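Long-range contacts in proline dehydrogenase (Bradyrhizobium japonicum USDA 110, PDB 3HAZ), which probably oxidises proline to glutamate in two steps, using FAD in a proline dehydrogenase part and NAD in an aldehyde dehydrogenase part: residues Ala554-Ala559 with Ser679-Pro684; Ala590-Leu595 with Pro689-Glu694; Val731-Ser736 with Leu757-Gly762; Gln843-His848 with Gly889-Val894. All coordinates share one frame; numbering follows the deposited sequence.

Interaction 1 of 4, residues Ala554-Ala559 with Ser679-Pro684. With NAD (nicotinamide-adenine-dinucleotide), chain D.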
# COMPACT_ATOMS: atom_id res chain seq x y z
N ALA A 554 -1.14 53.45 -24.44
CA ALA A 554 -0.00 53.48 -23.53
C ALA A 554 -0.10 52.34 -22.51
O ALA A 554 0.91 51.74 -22.12
CB ALA A 554 0.08 54.82 -22.82
N ALA A 555 -1.32 52.04 -22.09
CA ALA A 555 -1.55 50.96 -21.13
C ALA A 555 -1.14 49.62 -21.73
O ALA A 555 -0.46 48.83 -21.07
CB ALA A 555 -3.01 50.94 -20.70
N VAL A 556 -1.54 49.37 -22.97
CA VAL A 556 -1.19 48.13 -23.65
C VAL A 556 0.32 48.02 -23.83
O VAL A 556 0.91 46.97 -23.58
CB VAL A 556 -1.88 48.01 -25.03
CG1 VAL A 556 -1.45 46.74 -25.74
CG2 VAL A 556 -3.39 48.03 -24.86
N ALA A 557 0.95 49.12 -24.25
CA ALA A 557 2.40 49.12 -24.43
C ALA A 557 3.09 48.81 -23.11
O ALA A 557 4.03 48.02 -23.06
CB ALA A 557 2.87 50.46 -24.99
N ALA A 558 2.61 49.43 -22.03
CA ALA A 558 3.18 49.21 -20.71
C ALA A 558 2.97 47.77 -20.23
O ALA A 558 3.88 47.13 -19.68
CB ALA A 558 2.61 50.20 -19.71
N ALA A 559 1.76 47.25 -20.44
CA ALA A 559 1.47 45.86 -20.11
C ALA A 559 2.36 44.94 -20.92
O ALA A 559 2.89 43.96 -20.40
CB ALA A 559 -0.01 45.55 -20.36
N SER A 679 0.21 39.39 -18.77
CA SER A 679 -0.07 40.70 -18.21
C SER A 679 -1.49 41.07 -18.65
O SER A 679 -2.03 40.47 -19.59
CB SER A 679 0.95 41.74 -18.68
OG SER A 679 0.96 41.86 -20.09
N VAL A 680 -2.09 42.04 -17.97
CA VAL A 680 -3.49 42.36 -18.24
C VAL A 680 -3.77 43.85 -18.31
O VAL A 680 -3.27 44.64 -17.50
CB VAL A 680 -4.41 41.72 -17.17
CG1 VAL A 680 -5.87 42.00 -17.48
CG2 VAL A 680 -4.16 40.22 -17.09
N VAL A 681 -4.56 44.24 -19.30
CA VAL A 681 -5.20 45.55 -19.31
C VAL A 681 -6.70 45.31 -19.12
O VAL A 681 -7.34 44.65 -19.94
CB VAL A 681 -4.93 46.33 -20.61
CG1 VAL A 681 -5.72 47.64 -20.62
CG2 VAL A 681 -3.43 46.61 -20.77
N ALA A 682 -7.24 45.84 -18.03
CA ALA A 682 -8.63 45.59 -17.66
C ALA A 682 -9.48 46.84 -17.83
O ALA A 682 -9.12 47.92 -17.35
CB ALA A 682 -8.71 45.10 -16.22
N LYS A 683 -10.62 46.70 -18.52
CA LYS A 683 -11.58 47.79 -18.62
C LYS A 683 -12.91 47.38 -18.01
O LYS A 683 -13.60 46.50 -18.55
CB LYS A 683 -11.78 48.25 -20.06
CG LYS A 683 -12.53 49.59 -20.16
CD LYS A 683 -13.42 49.66 -21.38
CE LYS A 683 -14.74 48.94 -21.16
NZ LYS A 683 -15.77 49.80 -20.48
N PRO A 684 -13.28 48.00 -16.89
CA PRO A 684 -14.53 47.66 -16.20
C PRO A 684 -15.71 48.33 -16.87
O PRO A 684 -15.53 49.26 -17.66
CB PRO A 684 -14.32 48.26 -14.81
CG PRO A 684 -13.42 49.45 -15.05
CD PRO A 684 -12.54 49.09 -16.22
PA NAD D . -22.39 44.95 -22.38
O1A NAD D . -22.27 44.11 -23.78
O2A NAD D . -23.38 46.03 -22.54
O5B NAD D . -20.89 45.60 -22.05
C5B NAD D . -20.08 44.98 -21.06
C4B NAD D . -18.61 45.43 -21.17
O4B NAD D . -18.09 45.53 -22.55
C3B NAD D . -18.31 46.87 -20.60
O3B NAD D . -17.24 47.06 -19.72
C2B NAD D . -18.43 47.73 -21.86
O2B NAD D . -18.16 49.11 -21.80
C1B NAD D . -17.72 46.88 -22.81
N9A NAD D . -18.05 47.23 -24.20
C8A NAD D . -19.19 47.80 -24.66
N7A NAD D . -19.07 47.95 -26.07
C5A NAD D . -17.81 47.44 -26.46
C6A NAD D . -17.19 47.33 -27.70
N6A NAD D . -17.87 47.80 -28.89
N1A NAD D . -15.95 46.79 -27.79
C2A NAD D . -15.30 46.34 -26.65
N3A NAD D . -15.91 46.44 -25.43
C4A NAD D . -17.17 46.99 -25.34
O3 NAD D . -22.80 43.93 -21.11
PN NAD D . -23.37 44.58 -19.68
O1N NAD D . -24.62 45.63 -20.02
O2N NAD D . -22.29 45.28 -18.99
O5D NAD D . -23.94 43.36 -18.70
C5D NAD D . -25.14 42.68 -19.04
C4D NAD D . -24.90 41.47 -19.96
O4D NAD D . -23.70 40.63 -19.66
C3D NAD D . -26.05 40.40 -20.22
O3D NAD D . -26.49 40.17 -21.54
C2D NAD D . -25.52 39.22 -19.39
O2D NAD D . -26.20 37.98 -19.34
C1D NAD D . -24.08 39.27 -19.70
N1N NAD D . -23.35 38.54 -18.66
C2N NAD D . -23.05 37.18 -18.85
C3N NAD D . -22.34 36.44 -17.81
C7N NAD D . -22.00 34.96 -18.03
O7N NAD D . -21.26 34.42 -17.29
N7N NAD D . -22.49 34.27 -19.21
C4N NAD D . -21.95 37.13 -16.55
C5N NAD D . -22.25 38.48 -16.36
C6N NAD D . -22.96 39.23 -17.42
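V681 CG2 packs against A559 CB at 3.6 Å and is the hub of this helix-on-strand contact. The same methyl lies 3.7 Å from A555 O, on the wall of the helix. It also meets V556, CG2 to CG2, at 4.3 Å. The other branch, V681 CG1, reaches A555 CB. One valine therefore touches three helix residues. The side chain stands with CG1 anti to its backbone N (chi1 175°), which leaves CG2 beside that N and facing A559. S679, two residues earlier on the same side of the strand, adds the polar link. Its OG donates a hydrogen bond of 2.9 Å to A559 O. The hydroxyl comes from above the carbonyl plane, 66° out of it, with a C=O...OG angle of 110°. V680, between them, turns its side chain away to A673 and L674 of helix 664-675.

Around this first shell, V712 and L722 also pack on V681, and Y710 packs on A559. The strand is held on both sides by backbone bonds, S679 and V681 to the strand 641-656 and V680 to A708 and Y710, at the strand 709-711. Residues 554-559 run nearly antiparallel to strand 679-683.

Further along, K683 leaves the helix behind. Its bent chain brings NZ to NAD O2B at 2.8 Å, with a weak bond to O3B. NZ also donates to P684 O and G714 O. These bonds hold the ammonium at the adenosine ribose. A lysine at a strand end that grips the ribose hydroxyls is characteristic of the Rossmann-type NAD-binding domain of aldehyde dehydrogenases.

Interaction 2 of 4, residues Ala590-Leu595 with Pro689-Glu694; sequences AHFIAL and PRIARE
E694 reaches across from helix 689-702 and meets three side chains of helix 589-598. Its CG sits 3.5 Å from L595 CD2, and the two side chains cross at about a right angle. Its CB touches F592 CE2 at 3.9 Å, approaching the ring obliquely. The chain bends at chi2 (-83°), which brings the carboxylate to the edge of the H591 ring. There OE2 lies 3.2 Å from H591 NE2, with the ring and carboxylate planes 80° apart. The other ring nitrogen, ND1, is hydrogen-bonded to E537. I691 fills the rest of the contact. Its CG1 meets the edge of the F592 ring at CD2, 4.2 Å away, and its CD1 packs on L595 CB. An alanine in place of E694 would probably open a gap beside L595 CD2 and leave H591 NE2 without its carboxylate neighbour.

The segments 590-595 and 689-694 run nearly antiparallel, at 159°, with their axes 10.6 Å apart at closest approach. E599, just past helix 589-598, accepts bonds from the backbone N atoms of R690 and I691. F592 also packs on L611 of helix 604-629. On the far side I593 packs on that helix, and I593 and A594 on V534 of helix 524-536.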
# COMPACT_ATOMS: atom_id res chain seq x y z
N ALA A 590 -16.09 44.18 4.60
CA ALA A 590 -17.06 45.23 4.89
C ALA A 590 -16.92 46.39 3.90
O ALA A 590 -17.92 46.91 3.39
CB ALA A 590 -16.91 45.73 6.32
N HIS A 591 -15.68 46.77 3.64
CA HIS A 591 -15.36 47.82 2.68
C HIS A 591 -15.88 47.48 1.29
O HIS A 591 -16.53 48.29 0.64
CB HIS A 591 -13.85 48.04 2.65
CG HIS A 591 -13.39 49.02 1.62
ND1 HIS A 591 -13.57 50.38 1.76
CD2 HIS A 591 -12.73 48.84 0.45
CE1 HIS A 591 -13.05 51.00 0.71
NE2 HIS A 591 -12.55 50.09 -0.10
N PHE A 592 -15.59 46.27 0.83
CA PHE A 592 -16.03 45.85 -0.50
C PHE A 592 -17.53 45.59 -0.58
O PHE A 592 -18.16 45.87 -1.60
CB PHE A 592 -15.23 44.63 -0.98
CG PHE A 592 -13.84 44.98 -1.43
CD1 PHE A 592 -12.77 44.86 -0.56
CD2 PHE A 592 -13.61 45.44 -2.71
CE1 PHE A 592 -11.49 45.19 -0.97
CE2 PHE A 592 -12.33 45.77 -3.13
CZ PHE A 592 -11.27 45.64 -2.26
N ILE A 593 -18.11 45.07 0.50
CA ILE A 593 -19.56 44.90 0.55
C ILE A 593 -20.22 46.27 0.47
O ILE A 593 -21.23 46.45 -0.22
CB ILE A 593 -20.00 44.14 1.82
CG1 ILE A 593 -19.62 42.66 1.71
CG2 ILE A 593 -21.51 44.30 2.04
CD1 ILE A 593 -19.84 41.88 2.98
N ALA A 594 -19.63 47.25 1.16
CA ALA A 594 -20.16 48.62 1.13
C ALA A 594 -20.16 49.17 -0.29
O ALA A 594 -21.12 49.80 -0.72
CB ALA A 594 -19.35 49.53 2.06
N LEU A 595 -19.06 48.93 -1.01
CA LEU A 595 -18.95 49.37 -2.39
C LEU A 595 -19.98 48.69 -3.29
O LEU A 595 -20.61 49.34 -4.12
CB LEU A 595 -17.53 49.11 -2.93
CG LEU A 595 -16.56 50.29 -2.97
CD1 LEU A 595 -16.63 51.12 -1.69
CD2 LEU A 595 -15.14 49.81 -3.23
N PRO A 689 -16.66 51.55 -12.12
CA PRO A 689 -15.20 51.69 -12.14
C PRO A 689 -14.58 51.76 -10.75
O PRO A 689 -13.42 51.37 -10.60
CB PRO A 689 -15.01 53.05 -12.84
CG PRO A 689 -16.24 53.80 -12.46
CD PRO A 689 -17.32 52.78 -12.61
N ARG A 690 -15.31 52.24 -9.75
CA ARG A 690 -14.72 52.45 -8.43
C ARG A 690 -14.27 51.14 -7.78
O ARG A 690 -13.12 51.01 -7.36
CB ARG A 690 -15.66 53.22 -7.51
N ILE A 691 -15.17 50.17 -7.71
CA ILE A 691 -14.81 48.89 -7.11
C ILE A 691 -13.70 48.21 -7.91
O ILE A 691 -12.84 47.55 -7.33
CB ILE A 691 -16.03 47.95 -6.94
CG1 ILE A 691 -15.61 46.70 -6.16
CG2 ILE A 691 -16.62 47.56 -8.29
CD1 ILE A 691 -16.77 45.94 -5.57
N ALA A 692 -13.72 48.39 -9.23
CA ALA A 692 -12.68 47.83 -10.08
C ALA A 692 -11.32 48.43 -9.73
O ALA A 692 -10.32 47.71 -9.63
CB ALA A 692 -13.00 48.08 -11.55
N ARG A 693 -11.28 49.75 -9.55
CA ARG A 693 -10.04 50.41 -9.15
C ARG A 693 -9.57 49.93 -7.77
O ARG A 693 -8.38 49.74 -7.54
CB ARG A 693 -10.18 51.94 -9.19
CG ARG A 693 -8.85 52.68 -9.03
CD ARG A 693 -8.96 54.16 -9.39
NE ARG A 693 -9.88 54.88 -8.52
CZ ARG A 693 -10.01 56.20 -8.48
NH1 ARG A 693 -9.26 56.96 -9.26
NH2 ARG A 693 -10.88 56.76 -7.65
N GLU A 694 -10.52 49.74 -6.85
CA GLU A 694 -10.18 49.22 -5.53
C GLU A 694 -9.60 47.81 -5.63
O GLU A 694 -8.62 47.47 -4.96
CB GLU A 694 -11.41 49.21 -4.62
CG GLU A 694 -11.91 50.59 -4.21
CD GLU A 694 -11.15 51.17 -3.03
OE1 GLU A 694 -10.05 50.66 -2.71
OE2 GLU A 694 -11.65 52.13 -2.41

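Interaction 3 of 4, residues Val731-Ser736 with Leu757-Gly762. With NAD (nicotinamide-adenine-dinucleotide), chain D.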
# COMPACT_ATOMS: atom_id res chain seq x y z
N VAL A 731 -8.44 38.10 -25.54
CA VAL A 731 -9.50 38.87 -24.92
C VAL A 731 -10.42 37.97 -24.09
O VAL A 731 -10.93 36.96 -24.57
CB VAL A 731 -10.33 39.64 -25.97
CG1 VAL A 731 -11.55 40.30 -25.33
CG2 VAL A 731 -9.45 40.67 -26.69
N VAL A 732 -10.61 38.34 -22.83
CA VAL A 732 -11.59 37.67 -21.98
C VAL A 732 -12.72 38.66 -21.72
O VAL A 732 -12.50 39.74 -21.15
CB VAL A 732 -10.95 37.15 -20.67
CG1 VAL A 732 -10.24 38.27 -19.93
CG2 VAL A 732 -11.99 36.46 -19.77
N PHE A 733 -13.92 38.31 -22.17
CA PHE A 733 -15.06 39.22 -22.16
C PHE A 733 -16.30 38.63 -21.50
O PHE A 733 -16.64 37.46 -21.72
CB PHE A 733 -15.40 39.63 -23.59
CG PHE A 733 -16.69 40.36 -23.73
CD1 PHE A 733 -16.75 41.73 -23.55
CD2 PHE A 733 -17.86 39.69 -24.06
CE1 PHE A 733 -17.94 42.42 -23.68
CE2 PHE A 733 -19.05 40.36 -24.19
CZ PHE A 733 -19.09 41.73 -24.00
N THR A 734 -16.98 39.43 -20.70
CA THR A 734 -18.30 39.05 -20.21
C THR A 734 -19.24 40.22 -20.40
O THR A 734 -19.00 41.32 -19.90
CB THR A 734 -18.28 38.63 -18.74
OG1 THR A 734 -17.43 37.49 -18.58
CG2 THR A 734 -19.68 38.26 -18.29
N GLY A 735 -20.32 39.99 -21.15
CA GLY A 735 -21.24 41.06 -21.48
C GLY A 735 -22.28 40.63 -22.50
O GLY A 735 -22.63 39.45 -22.58
N SER A 736 -22.77 41.59 -23.27
CA SER A 736 -23.86 41.32 -24.20
C SER A 736 -23.40 40.51 -25.40
O SER A 736 -22.30 40.71 -25.92
CB SER A 736 -24.49 42.63 -24.68
OG SER A 736 -23.67 43.27 -25.63
N LEU A 757 -10.61 34.28 -28.04
CA LEU A 757 -11.66 35.09 -27.45
C LEU A 757 -12.49 34.21 -26.52
O LEU A 757 -13.11 33.24 -26.96
CB LEU A 757 -12.55 35.73 -28.52
CG LEU A 757 -13.85 36.39 -28.03
CD1 LEU A 757 -13.56 37.46 -26.98
CD2 LEU A 757 -14.65 37.00 -29.18
N ILE A 758 -12.49 34.54 -25.24
CA ILE A 758 -13.38 33.91 -24.28
C ILE A 758 -14.51 34.89 -24.03
O ILE A 758 -14.27 35.98 -23.51
CB ILE A 758 -12.68 33.61 -22.95
CG1 ILE A 758 -11.55 32.60 -23.15
CG2 ILE A 758 -13.68 33.10 -21.92
CD1 ILE A 758 -10.68 32.43 -21.93
N ALA A 759 -15.72 34.50 -24.42
CA ALA A 759 -16.85 35.41 -24.34
C ALA A 759 -18.05 34.73 -23.69
O ALA A 759 -18.58 33.74 -24.20
CB ALA A 759 -17.22 35.93 -25.73
N GLU A 760 -18.45 35.27 -22.55
CA GLU A 760 -19.59 34.75 -21.82
C GLU A 760 -20.68 35.78 -21.93
O GLU A 760 -20.50 36.94 -21.56
CB GLU A 760 -19.21 34.47 -20.37
CG GLU A 760 -17.92 33.66 -20.23
CD GLU A 760 -18.02 32.26 -20.82
OE1 GLU A 760 -18.71 31.40 -20.21
OE2 GLU A 760 -17.42 32.00 -21.89
N THR A 761 -21.81 35.37 -22.49
CA THR A 761 -22.85 36.32 -22.84
C THR A 761 -24.19 35.90 -22.22
O THR A 761 -24.23 35.07 -21.31
CB THR A 761 -22.92 36.51 -24.38
OG1 THR A 761 -22.88 35.23 -25.02
CG2 THR A 761 -21.72 37.32 -24.86
N GLY A 762 -25.29 36.48 -22.69
CA GLY A 762 -26.55 36.32 -22.00
C GLY A 762 -27.22 34.97 -22.13
O GLY A 762 -26.59 33.97 -22.48
PA NAD D . -22.39 44.95 -22.38
O1A NAD D . -22.27 44.11 -23.78
O2A NAD D . -23.38 46.03 -22.54
O5B NAD D . -20.89 45.60 -22.05
C5B NAD D . -20.08 44.98 -21.06
C4B NAD D . -18.61 45.43 -21.17
O4B NAD D . -18.09 45.53 -22.55
C3B NAD D . -18.31 46.87 -20.60
O3B NAD D . -17.24 47.06 -19.72
C2B NAD D . -18.43 47.73 -21.86
O2B NAD D . -18.16 49.11 -21.80
C1B NAD D . -17.72 46.88 -22.81
N9A NAD D . -18.05 47.23 -24.20
C8A NAD D . -19.19 47.80 -24.66
N7A NAD D . -19.07 47.95 -26.07
C5A NAD D . -17.81 47.44 -26.46
C6A NAD D . -17.19 47.33 -27.70
N6A NAD D . -17.87 47.80 -28.89
N1A NAD D . -15.95 46.79 -27.79
C2A NAD D . -15.30 46.34 -26.65
N3A NAD D . -15.91 46.44 -25.43
C4A NAD D . -17.17 46.99 -25.34
O3 NAD D . -22.80 43.93 -21.11
PN NAD D . -23.37 44.58 -19.68
O1N NAD D . -24.62 45.63 -20.02
O2N NAD D . -22.29 45.28 -18.99
O5D NAD D . -23.94 43.36 -18.70
C5D NAD D . -25.14 42.68 -19.04
C4D NAD D . -24.90 41.47 -19.96
O4D NAD D . -23.70 40.63 -19.66
C3D NAD D . -26.05 40.40 -20.22
O3D NAD D . -26.49 40.17 -21.54
C2D NAD D . -25.52 39.22 -19.39
O2D NAD D . -26.20 37.98 -19.34
C1D NAD D . -24.08 39.27 -19.70
N1N NAD D . -23.35 38.54 -18.66
C2N NAD D . -23.05 37.18 -18.85
C3N NAD D . -22.34 36.44 -17.81
C7N NAD D . -22.00 34.96 -18.03
O7N NAD D . -21.26 34.42 -17.29
N7N NAD D . -22.49 34.27 -19.21
C4N NAD D . -21.95 37.13 -16.55
C5N NAD D . -22.25 38.48 -16.36
C6N NAD D . -22.96 39.23 -17.42
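L757 begins the pairing beside V731. The two side chains lie side by side, pointing the same way, with L757 CD1 3.9 Å from V731 CG1. L757 also packs on I754 of the second subunit. I758 N donates to V731 O, and I758 O accepts from F733 N at 2.7 Å, a nearly straight bond. On the face of the sheet that carries V732 and T734, I758 CB meets V732 CG2. A759 CB lies at the edge of the F733 ring, 4.2 Å from CD2. Its CA approaches F733 O in one of several CA-H...O contacts that accompany the parallel ladder.

The two strands and the intervening helix 737-749 form a beta-alpha-beta unit of the Rossmann-type NAD-binding domain. The cofactor sits at the C-terminal ends of the two strands, by the N-terminus of the helix.

E760, a predicted active-site residue, comes next. Its N donates to F733 O and its O accepts from G735 N, so both its backbone N and its O are bonded to 731-736. Its CB lies 3.9 Å from T734 OG1, a hydroxyl bonded to Q669, and 3.5 Å from NAD N7N. T734 CG2 reaches the nicotinamide ring, at C4N.

T761 then leaves the strand. Its OG1 is held by L961 O. Its CG2, anti to the carbonyl carbon, touches the F733 ring edge at CE2 and lies 3.3 Å from G735 O. T761 O accepts a hydrogen bond from the carboxamide N7N of NAD, 2.8 Å long.

G762 CA closes on the nicotinamide ribose at O2D. Across from it, S736 N donates to the phosphate oxygen O1A of NAD, while S736 OG caps helix 737-749 at V739 N.

Interaction 4 of 4, residues Gln843-His848 with Gly889-Val894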
# COMPACT_ATOMS: atom_id res chain seq x y z
N GLN A 843 -35.59 52.05 -18.46
CA GLN A 843 -36.37 52.41 -19.64
C GLN A 843 -36.59 51.22 -20.58
O GLN A 843 -37.68 51.01 -21.09
CB GLN A 843 -35.69 53.56 -20.41
N ARG A 844 -35.54 50.44 -20.79
CA ARG A 844 -35.62 49.26 -21.63
C ARG A 844 -36.57 48.24 -21.01
O ARG A 844 -37.39 47.62 -21.70
CB ARG A 844 -34.23 48.65 -21.80
CG ARG A 844 -34.11 47.66 -22.95
CD ARG A 844 -32.65 47.47 -23.35
NE ARG A 844 -31.96 48.75 -23.57
CZ ARG A 844 -30.92 49.17 -22.86
NH1 ARG A 844 -30.36 50.34 -23.13
NH2 ARG A 844 -30.42 48.41 -21.89
N LEU A 845 -36.46 48.06 -19.70
CA LEU A 845 -37.35 47.14 -18.99
C LEU A 845 -38.80 47.63 -19.06
O LEU A 845 -39.72 46.85 -19.33
CB LEU A 845 -36.89 46.98 -17.53
CG LEU A 845 -35.53 46.27 -17.40
CD1 LEU A 845 -35.06 46.21 -15.95
CD2 LEU A 845 -35.62 44.88 -18.00
N ASP A 846 -39.00 48.92 -18.82
CA ASP A 846 -40.35 49.47 -18.84
C ASP A 846 -40.99 49.33 -20.21
O ASP A 846 -42.20 49.14 -20.33
CB ASP A 846 -40.33 50.94 -18.39
CG ASP A 846 -40.19 51.08 -16.89
OD1 ASP A 846 -40.24 50.05 -16.18
OD2 ASP A 846 -40.03 52.23 -16.41
N ALA A 847 -40.17 49.44 -21.26
CA ALA A 847 -40.66 49.29 -22.62
C ALA A 847 -41.14 47.86 -22.88
O ALA A 847 -42.20 47.65 -23.47
CB ALA A 847 -39.58 49.68 -23.63
N HIS A 848 -40.36 46.87 -22.43
CA HIS A 848 -40.76 45.47 -22.56
C HIS A 848 -42.02 45.16 -21.76
O HIS A 848 -42.90 44.41 -22.22
CB HIS A 848 -39.63 44.55 -22.09
CG HIS A 848 -39.97 43.09 -22.17
ND1 HIS A 848 -39.93 42.38 -23.35
CD2 HIS A 848 -40.35 42.21 -21.21
CE1 HIS A 848 -40.28 41.13 -23.12
NE2 HIS A 848 -40.54 41.00 -21.83
N GLY A 889 -33.97 42.00 -16.26
CA GLY A 889 -34.65 42.54 -15.09
C GLY A 889 -35.57 41.54 -14.42
O GLY A 889 -35.59 40.37 -14.79
N PRO A 890 -36.34 42.01 -13.43
CA PRO A 890 -37.21 41.16 -12.61
C PRO A 890 -38.49 40.78 -13.35
O PRO A 890 -39.57 41.08 -12.87
CB PRO A 890 -37.60 42.08 -11.43
CG PRO A 890 -37.01 43.44 -11.72
CD PRO A 890 -36.50 43.44 -13.13
N ILE A 891 -38.36 40.14 -14.51
CA ILE A 891 -39.52 39.90 -15.35
C ILE A 891 -39.65 38.44 -15.75
O ILE A 891 -38.92 37.95 -16.61
CB ILE A 891 -39.50 40.81 -16.60
CG1 ILE A 891 -39.38 42.28 -16.17
CG2 ILE A 891 -40.76 40.58 -17.44
CD1 ILE A 891 -39.09 43.23 -17.31
N LEU A 892 -40.60 37.75 -15.12
CA LEU A 892 -40.82 36.34 -15.39
C LEU A 892 -41.87 36.14 -16.49
O LEU A 892 -42.92 36.78 -16.49
CB LEU A 892 -41.28 35.62 -14.12
CG LEU A 892 -41.61 34.14 -14.27
CD1 LEU A 892 -40.32 33.35 -14.53
CD2 LEU A 892 -42.31 33.63 -13.02
N HIS A 893 -41.57 35.26 -17.44
CA HIS A 893 -42.53 34.86 -18.44
C HIS A 893 -42.90 33.40 -18.19
O HIS A 893 -42.03 32.59 -17.87
CB HIS A 893 -41.96 35.04 -19.85
CG HIS A 893 -41.39 36.39 -20.10
ND1 HIS A 893 -40.12 36.75 -19.69
CD2 HIS A 893 -41.91 37.49 -20.70
CE1 HIS A 893 -39.89 38.01 -20.04
NE2 HIS A 893 -40.96 38.48 -20.65
N VAL A 894 -44.19 33.07 -18.33
CA VAL A 894 -44.67 31.71 -18.07
C VAL A 894 -45.46 31.13 -19.23
O VAL A 894 -46.30 31.79 -19.83
CB VAL A 894 -45.55 31.66 -16.81
CG1 VAL A 894 -46.00 30.23 -16.53
CG2 VAL A 894 -44.81 32.25 -15.61
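H848 and H893 meet tip to tip in a buried contact that packs helix 839-855 on the start of strand 891-897. A polar pair sits at one end and an apolar patch at the other. The imidazoles share a hydrogen bond between their NE2 atoms, 2.8 Å long and close to straight at 167°. The rings meet rim to rim, with planes 74° apart and neither over the face of the other. H848 reaches out with CG anti to its backbone N (chi1 179°). H893 is fixed from behind, since its ND1 bonds to R798 O on the neighbouring strand 797-803. A leucine in place of H848 would probably leave H893 NE2 without this partner in a buried setting.

Strand 891-897 lies in the mixed sheet of the catalytic domain of the aldehyde dehydrogenase fold, between strands 873-876 and 797-803. The helix lies against one face of that sheet. L892, on the face turned away from the helix, packs on helix 775-787.

I891 joins the two ends of the contact. Its CG2 meets H848 CD2 at 4.1 Å, and its CD1 touches L845 CD2 at 3.9 Å. L845 carries the apolar end. Its CD2 lies 3.7 Å from G889 N, and its CD1 is 3.8 Å from G889 CA. P890, the centre of an inverse gamma turn leading into the strand, takes L845 CD1 against its CD atom.

All four contacts lie in the aldehyde dehydrogenase part of the chain. Interactions 1 and 3 reach the same sheet and both touch NAD. K683 holds the adenosine ribose, while 731-736 and 757-762 meet a phosphate and the nicotinamide. Their centres are 18 Å apart. Interaction 2 adjoins interaction 1, since strand 679-683 leads into helix 689-702 and P684 CB touches A692 CB at 3.5 Å. It stays off the cofactor, with the I691 side chain about 11 Å from NAD. Interaction 4 belongs to another sheet. Its nearest atoms are about 9 Å from interaction 3, and G889 is about 10 Å from NAD.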